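Local coordinates for methyl-CpG-binding domain protein 3 (Homo sapiens, PDB 6CCG) that binds methylated CpG DNA through its methyl-CpG-binding domain, and so probably takes part in reading DNA methylation in transcriptional control, at residues Trp8-Leu13 / Val35-Pro40; Pro49-Tyr54 / Phe64-Gly69. One frame throughout, in Å; residues are numbered along the deposited sequence.

In the fold
Contact 1 joins the end of strand 6-9 and the turn after it to strand 33-38; contact 2 joins helix 48-55 to the segment 64-69. Together they exemplify a small domain whose hydrophobic interior is assembled from several short segments. Their centres lie about 10 Å apart, each about 6 Å from the centre of the chain. Tyr37 ties them together: its OH makes a probable hydrogen bond, 2.5 Å long, to Phe66 O, and its ring meets that of Phe66 edge-to-face. Contact 1 comes within about 5 Å of the DNA at its nearest atom, whereas contact 2 touches DG5 of chain D through Pro49.

Contact 1 of 2, residues Trp8-Leu13 / Val35-Pro40; sequences WECPAL and VFYYSP
The ring of Tyr37 receives two side chains from the segment 8-13, each in its own way. Cys10 SG sits at the ring edge, near the ring plane, 4.0 Å from Tyr37 CE1; the sulfur lies 78° off the ring normal, which makes this an edge-on sulfur-aromatic contact. Leu13 comes in obliquely, its methyl CD1 lying 3.6 Å from Tyr37 CD1, and the two side chains cross at about a right angle. Leu13 CD1 also reaches Tyr37 CE1, 4.0 Å away, so that one ring carbon is shared by the methyl and the sulfur. Cys10 extends its thiol toward the tyrosine by placing SG anti to the main-chain nitrogen (chi1 -177°). A type I turn from Cys10 to Leu13, closed by the bond from Leu13 N to Cys10 O (3.2 Å), brings both side chains round to the same ring. The polar end of Tyr37 has its probable hydrogen-bond partner elsewhere, in Phe66 O, which probably helps hold the ring. Strands 6-9 and 33-38 are not sheet neighbours: strand 18-23 runs between them, antiparallel to both, and Cys10 continues the backbone pairing by bonding to Trp17. Around this buried meeting of side chains, Leu13 leans on Leu55 and Tyr37 on Leu51, both from helix 48-55.

Contact 2 of 2, residues Pro49-Tyr54 / Phe64-Gly69; sequences PQLARY and FDFRTG. With nucleotides of chain D.
Helix 48-55 packs against the 64-69 segment in the hydrophobic interior of the methyl-CpG-binding domain, and Leu51 carries the meeting. Its methyl CD2 lies 3.8 Å from Phe64 CE2 and, more loosely, 4.2 Å from Phe66 CD2, approaching both rings obliquely. The leucine crosses Phe64 at about a right angle and Phe66 at a slant. With chi1 at -162°, Leu51 holds CG roughly anti to N, and CD2, the branch anti to CA, extends toward the two phenylalanines. After the short extended segment 64-65 the chain turns through 66-68; Asp65 OD1 accepts from Thr68 N at 2.9 Å in an Asx motif, the donor approaching from above the carboxylate plane, 37° out of it. A backbone bond from Gly69 N to Asp65 O closes the same turn, and Gly69 has a positive phi, which by itself favours glycine. Elsewhere on the helix, Pro49 meets the DNA backbone: its CD lies 3.7 Å from O5' of DG5 of chain D, with phosphate oxygen OP2 of that nucleotide equally near. Without the CG and CD that touch it, as with an alanine here, the sugar-phosphate would probably lose this contact and a gap would open beside it. Leu51 also rests on Trp17 and Phe45, while Arg67 packs on a DNA phosphate. The chemistry is thus divided: across the two segments the interaction is apolar and depends on fit, the polar bonds lie within the turn that carries Phe66 and probably help to set its shape, while the proline ring adds a van der Waals contact with the DNA backbone.

Contact 1 of 2, residues Trp8-Leu13 / Val35-Pro40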
loop_
_atom_site.group_PDB
_atom_site.type_symbol
_atom_site.label_atom_id
_atom_site.label_comp_id
_atom_site.label_asym_id
_atom_site.label_seq_id
_atom_site.Cartn_x
_atom_site.Cartn_y
_atom_site.Cartn_z
ATOM N N TRP A 8 8.089 2.661 4.352
ATOM C CA TRP A 8 8.000 2.857 5.816
ATOM C C TRP A 8 6.540 2.788 6.335
ATOM O O TRP A 8 5.614 2.419 5.582
ATOM C CB TRP A 8 8.736 4.145 6.252
ATOM C CG TRP A 8 8.273 5.437 5.646
ATOM C CD1 TRP A 8 7.306 6.269 6.128
ATOM C CD2 TRP A 8 8.837 6.097 4.498
ATOM N NE1 TRP A 8 7.201 7.397 5.337
ATOM C CE2 TRP A 8 8.128 7.321 4.329
ATOM C CE3 TRP A 8 9.870 5.775 3.597
ATOM C CZ2 TRP A 8 8.410 8.225 3.284
ATOM C CZ3 TRP A 8 10.153 6.668 2.552
ATOM C CH2 TRP A 8 9.415 7.885 2.403
ATOM N N GLU A 9 6.356 3.084 7.629
ATOM C CA GLU A 9 5.046 2.953 8.270
ATOM C C GLU A 9 3.975 3.759 7.533
ATOM O O GLU A 9 4.211 4.910 7.125
ATOM C CB GLU A 9 5.114 3.372 9.755
ATOM C CG GLU A 9 5.874 2.400 10.650
ATOM C CD GLU A 9 5.245 0.996 10.710
ATOM O OE1 GLU A 9 4.013 0.893 10.906
ATOM O OE2 GLU A 9 6.005 -0.009 10.550
ATOM N N CYS A 10 2.820 3.126 7.315
ATOM C CA CYS A 10 1.659 3.795 6.740
ATOM C C CYS A 10 0.756 4.194 7.920
ATOM O O CYS A 10 0.140 3.324 8.515
ATOM C CB CYS A 10 0.894 2.877 5.810
ATOM S SG CYS A 10 -0.483 3.734 5.046
ATOM N N PRO A 11 0.687 5.488 8.237
ATOM C CA PRO A 11 -0.117 5.909 9.376
ATOM C C PRO A 11 -1.628 5.771 9.164
ATOM O O PRO A 11 -2.346 5.814 10.105
ATOM C CB PRO A 11 0.285 7.376 9.577
ATOM C CG PRO A 11 0.818 7.830 8.282
ATOM C CD PRO A 11 1.406 6.635 7.608
ATOM N N ALA A 12 -2.086 5.626 7.928
ATOM C CA ALA A 12 -3.504 5.397 7.667
ATOM C C ALA A 12 -3.987 3.967 8.044
ATOM O O ALA A 12 -5.176 3.730 8.064
ATOM C CB ALA A 12 -3.821 5.688 6.212
ATOM N N LEU A 13 -3.051 3.043 8.299
ATOM C CA LEU A 13 -3.350 1.636 8.631
ATOM C C LEU A 13 -2.895 1.331 10.089
ATOM O O LEU A 13 -2.243 2.157 10.711
ATOM C CB LEU A 13 -2.639 0.707 7.625
ATOM C CG LEU A 13 -3.026 0.890 6.145
ATOM C CD1 LEU A 13 -2.133 0.047 5.269
ATOM C CD2 LEU A 13 -4.478 0.526 5.910
ATOM N N VAL A 35 2.624 0.337 -5.975
ATOM C CA VAL A 35 2.449 0.545 -4.545
ATOM C C VAL A 35 2.079 -0.804 -3.907
ATOM O O VAL A 35 1.201 -1.499 -4.415
ATOM C CB VAL A 35 1.342 1.590 -4.308
ATOM C CG1 VAL A 35 1.010 1.734 -2.803
ATOM C CG2 VAL A 35 1.784 2.915 -4.881
ATOM N N PHE A 36 2.796 -1.156 -2.835
ATOM C CA PHE A 36 2.572 -2.349 -2.051
ATOM C C PHE A 36 2.343 -1.956 -0.580
ATOM O O PHE A 36 2.772 -0.875 -0.153
ATOM C CB PHE A 36 3.768 -3.271 -2.168
ATOM C CG PHE A 36 4.116 -3.624 -3.594
ATOM C CD1 PHE A 36 3.289 -4.466 -4.334
ATOM C CD2 PHE A 36 5.206 -3.015 -4.233
ATOM C CE1 PHE A 36 3.586 -4.769 -5.711
ATOM C CE2 PHE A 36 5.523 -3.335 -5.558
ATOM C CZ PHE A 36 4.711 -4.203 -6.302
ATOM N N TYR A 37 1.657 -2.824 0.156
ATOM C CA TYR A 37 1.541 -2.727 1.629
ATOM C C TYR A 37 2.034 -4.018 2.295
ATOM O O TYR A 37 1.902 -5.119 1.726
ATOM C CB TYR A 37 0.111 -2.425 2.055
ATOM C CG TYR A 37 -0.325 -1.081 1.580
ATOM C CD1 TYR A 37 -0.092 0.057 2.339
ATOM C CD2 TYR A 37 -0.877 -0.932 0.309
ATOM C CE1 TYR A 37 -0.442 1.319 1.858
ATOM C CE2 TYR A 37 -1.230 0.312 -0.186
ATOM C CZ TYR A 37 -1.025 1.429 0.590
ATOM O OH TYR A 37 -1.389 2.617 0.101
ATOM N N TYR A 38 2.637 -3.880 3.462
ATOM C CA TYR A 38 3.151 -5.025 4.196
ATOM C C TYR A 38 2.471 -5.075 5.528
ATOM O O TYR A 38 2.389 -4.048 6.226
ATOM C CB TYR A 38 4.660 -4.955 4.340
ATOM C CG TYR A 38 5.379 -5.077 3.009
ATOM C CD1 TYR A 38 5.578 -3.966 2.204
ATOM C CD2 TYR A 38 5.863 -6.320 2.561
ATOM C CE1 TYR A 38 6.234 -4.072 0.970
ATOM C CE2 TYR A 38 6.519 -6.450 1.340
ATOM C CZ TYR A 38 6.713 -5.330 0.543
ATOM O OH TYR A 38 7.371 -5.460 -0.675
ATOM N N SER A 39 1.945 -6.248 5.890
ATOM C CA SER A 39 1.412 -6.438 7.243
ATOM C C SER A 39 2.562 -6.440 8.286
ATOM O O SER A 39 3.725 -6.555 7.910
ATOM C CB SER A 39 0.617 -7.758 7.316
ATOM O OG SER A 39 1.460 -8.872 7.158
ATOM N N PRO A 40 2.231 -6.348 9.602
ATOM C CA PRO A 40 3.247 -6.526 10.668
ATOM C C PRO A 40 4.065 -7.823 10.545
ATOM O O PRO A 40 5.247 -7.828 10.897
ATOM C CB PRO A 40 2.406 -6.556 11.957
ATOM C CG PRO A 40 1.208 -5.739 11.631
ATOM C CD PRO A 40 0.914 -6.039 10.166
#

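Contact 2 of 2, residues Pro49-Tyr54 / Phe64-Gly69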
loop_
_atom_site.group_PDB
_atom_site.type_symbol
_atom_site.label_atom_id
_atom_site.label_comp_id
_atom_site.label_asym_id
_atom_site.label_seq_id
_atom_site.Cartn_x
_atom_site.Cartn_y
_atom_site.Cartn_z
ATOM N N PRO A 49 -8.602 -4.744 -2.981
ATOM C CA PRO A 49 -9.484 -5.881 -2.578
ATOM C C PRO A 49 -8.748 -6.901 -1.752
ATOM O O PRO A 49 -9.287 -7.374 -0.727
ATOM C CB PRO A 49 -9.915 -6.482 -3.910
ATOM C CG PRO A 49 -9.825 -5.348 -4.876
ATOM C CD PRO A 49 -8.647 -4.524 -4.438
ATOM N N GLN A 50 -7.520 -7.227 -2.155
ATOM C CA GLN A 50 -6.657 -8.129 -1.364
ATOM C C GLN A 50 -6.468 -7.635 0.089
ATOM O O GLN A 50 -6.673 -8.390 1.021
ATOM C CB GLN A 50 -5.311 -8.298 -2.037
ATOM C CG GLN A 50 -4.467 -9.416 -1.479
ATOM C CD GLN A 50 -3.061 -9.430 -2.012
ATOM O OE1 GLN A 50 -2.564 -8.401 -2.546
ATOM N NE2 GLN A 50 -2.370 -10.608 -1.865
ATOM N N LEU A 51 -6.078 -6.356 0.239
ATOM C CA LEU A 51 -5.945 -5.705 1.556
ATOM C C LEU A 51 -7.233 -5.735 2.392
ATOM O O LEU A 51 -7.175 -5.907 3.609
ATOM C CB LEU A 51 -5.533 -4.241 1.383
ATOM C CG LEU A 51 -4.931 -3.468 2.538
ATOM C CD1 LEU A 51 -3.746 -4.213 3.143
ATOM C CD2 LEU A 51 -4.472 -2.076 2.022
ATOM N N ALA A 52 -8.375 -5.521 1.731
ATOM C CA ALA A 52 -9.630 -5.419 2.396
ATOM C C ALA A 52 -10.068 -6.791 3.038
ATOM O O ALA A 52 -10.762 -6.811 4.067
ATOM C CB ALA A 52 -10.688 -4.885 1.449
ATOM N N ARG A 53 -9.608 -7.898 2.474
ATOM C CA ARG A 53 -9.836 -9.240 3.109
ATOM C C ARG A 53 -9.129 -9.416 4.492
ATOM O O ARG A 53 -9.572 -10.210 5.306
ATOM C CB ARG A 53 -9.420 -10.356 2.124
ATOM C CG ARG A 53 -10.361 -10.469 0.914
ATOM C CD ARG A 53 -10.189 -11.780 0.183
ATOM N NE ARG A 53 -8.982 -11.806 -0.617
ATOM C CZ ARG A 53 -8.858 -11.257 -1.836
ATOM N NH1 ARG A 53 -7.694 -11.358 -2.492
ATOM N NH2 ARG A 53 -9.888 -10.600 -2.414
ATOM N N TYR A 54 -8.052 -8.664 4.742
ATOM C CA TYR A 54 -7.338 -8.685 6.057
ATOM C C TYR A 54 -7.816 -7.590 7.024
ATOM O O TYR A 54 -8.074 -7.868 8.207
ATOM C CB TYR A 54 -5.800 -8.633 5.849
ATOM C CG TYR A 54 -5.310 -9.925 5.283
ATOM C CD1 TYR A 54 -5.604 -10.273 3.963
ATOM C CD2 TYR A 54 -4.613 -10.864 6.081
ATOM C CE1 TYR A 54 -5.205 -11.511 3.427
ATOM C CE2 TYR A 54 -4.211 -12.092 5.563
ATOM C CZ TYR A 54 -4.506 -12.405 4.215
ATOM O OH TYR A 54 -4.124 -13.613 3.643
ATOM N N PHE A 64 -10.176 4.706 1.956
ATOM C CA PHE A 64 -8.743 4.511 1.883
ATOM C C PHE A 64 -8.318 4.447 0.395
ATOM O O PHE A 64 -8.793 3.603 -0.360
ATOM C CB PHE A 64 -8.322 3.233 2.591
ATOM C CG PHE A 64 -6.845 2.955 2.518
ATOM C CD1 PHE A 64 -5.933 3.748 3.234
ATOM C CD2 PHE A 64 -6.360 1.933 1.743
ATOM C CE1 PHE A 64 -4.555 3.503 3.168
ATOM C CE2 PHE A 64 -4.983 1.675 1.673
ATOM C CZ PHE A 64 -4.082 2.461 2.399
ATOM N N ASP A 65 -7.432 5.355 0.013
ATOM C CA ASP A 65 -6.921 5.450 -1.372
ATOM C C ASP A 65 -5.650 4.643 -1.423
ATOM O O ASP A 65 -4.599 5.072 -0.929
ATOM C CB ASP A 65 -6.676 6.905 -1.745
ATOM C CG ASP A 65 -6.209 7.075 -3.234
ATOM O OD1 ASP A 65 -5.241 6.454 -3.645
ATOM O OD2 ASP A 65 -6.851 7.778 -3.950
ATOM N N PHE A 66 -5.751 3.453 -1.998
ATOM C CA PHE A 66 -4.645 2.512 -2.051
ATOM C C PHE A 66 -3.425 3.176 -2.695
ATOM O O PHE A 66 -2.315 3.051 -2.203
ATOM C CB PHE A 66 -5.066 1.269 -2.835
ATOM C CG PHE A 66 -4.036 0.167 -2.863
ATOM C CD1 PHE A 66 -3.036 0.140 -3.853
ATOM C CD2 PHE A 66 -4.076 -0.848 -1.930
ATOM C CE1 PHE A 66 -2.097 -0.893 -3.876
ATOM C CE2 PHE A 66 -3.126 -1.883 -1.937
ATOM C CZ PHE A 66 -2.141 -1.915 -2.919
ATOM N N ARG A 67 -3.657 3.920 -3.755
ATOM C CA ARG A 67 -2.545 4.492 -4.542
ATOM C C ARG A 67 -1.732 5.490 -3.702
ATOM O O ARG A 67 -0.492 5.430 -3.723
ATOM C CB ARG A 67 -3.072 5.142 -5.816
ATOM C CG ARG A 67 -1.978 5.615 -6.793
ATOM C CD ARG A 67 -2.597 6.237 -8.037
ATOM N NE ARG A 67 -3.393 7.463 -7.730
ATOM C CZ ARG A 67 -2.888 8.684 -7.441
ATOM N NH1 ARG A 67 -1.555 8.912 -7.398
ATOM N NH2 ARG A 67 -3.727 9.703 -7.173
ATOM N N THR A 68 -2.425 6.366 -2.934
ATOM C CA THR A 68 -1.747 7.389 -2.119
ATOM C C THR A 68 -1.432 6.969 -0.679
ATOM O O THR A 68 -0.631 7.592 -0.065
ATOM C CB THR A 68 -2.566 8.724 -2.021
ATOM O OG1 THR A 68 -3.791 8.491 -1.325
ATOM C CG2 THR A 68 -2.876 9.276 -3.383
ATOM N N GLY A 69 -2.076 5.906 -0.169
ATOM C CA GLY A 69 -1.887 5.453 1.220
ATOM C C GLY A 69 -2.602 6.253 2.290
ATOM O O GLY A 69 -2.281 6.121 3.463
ATOM P P DG D 5 -9.119 -1.695 -7.203
ATOM O OP1 DG D 5 -10.575 -1.932 -6.995
ATOM O OP2 DG D 5 -8.228 -1.249 -6.100
ATOM O "O5'" DG D 5 -8.504 -3.044 -7.785
ATOM C "C5'" DG D 5 -9.250 -3.790 -8.747
ATOM C "C4'" DG D 5 -8.394 -4.863 -9.378
ATOM O "O4'" DG D 5 -7.418 -4.268 -10.254
ATOM C "C3'" DG D 5 -7.598 -5.746 -8.400
ATOM O "O3'" DG D 5 -8.312 -6.991 -8.268
ATOM C "C2'" DG D 5 -6.187 -5.776 -9.004
ATOM C "C1'" DG D 5 -6.397 -5.205 -10.397
ATOM N N9 DG D 5 -5.251 -4.541 -11.030
ATOM C C8 DG D 5 -4.359 -3.666 -10.452
ATOM N N7 DG D 5 -3.435 -3.258 -11.282
ATOM C C5 DG D 5 -3.724 -3.917 -12.469
ATOM C C6 DG D 5 -3.056 -3.886 -13.732
ATOM O O6 DG D 5 -2.065 -3.242 -14.056
ATOM N N1 DG D 5 -3.690 -4.699 -14.668
ATOM C C2 DG D 5 -4.822 -5.445 -14.429
ATOM N N2 DG D 5 -5.295 -6.160 -15.463
ATOM N N3 DG D 5 -5.435 -5.503 -13.253
ATOM C C4 DG D 5 -4.842 -4.711 -12.331
#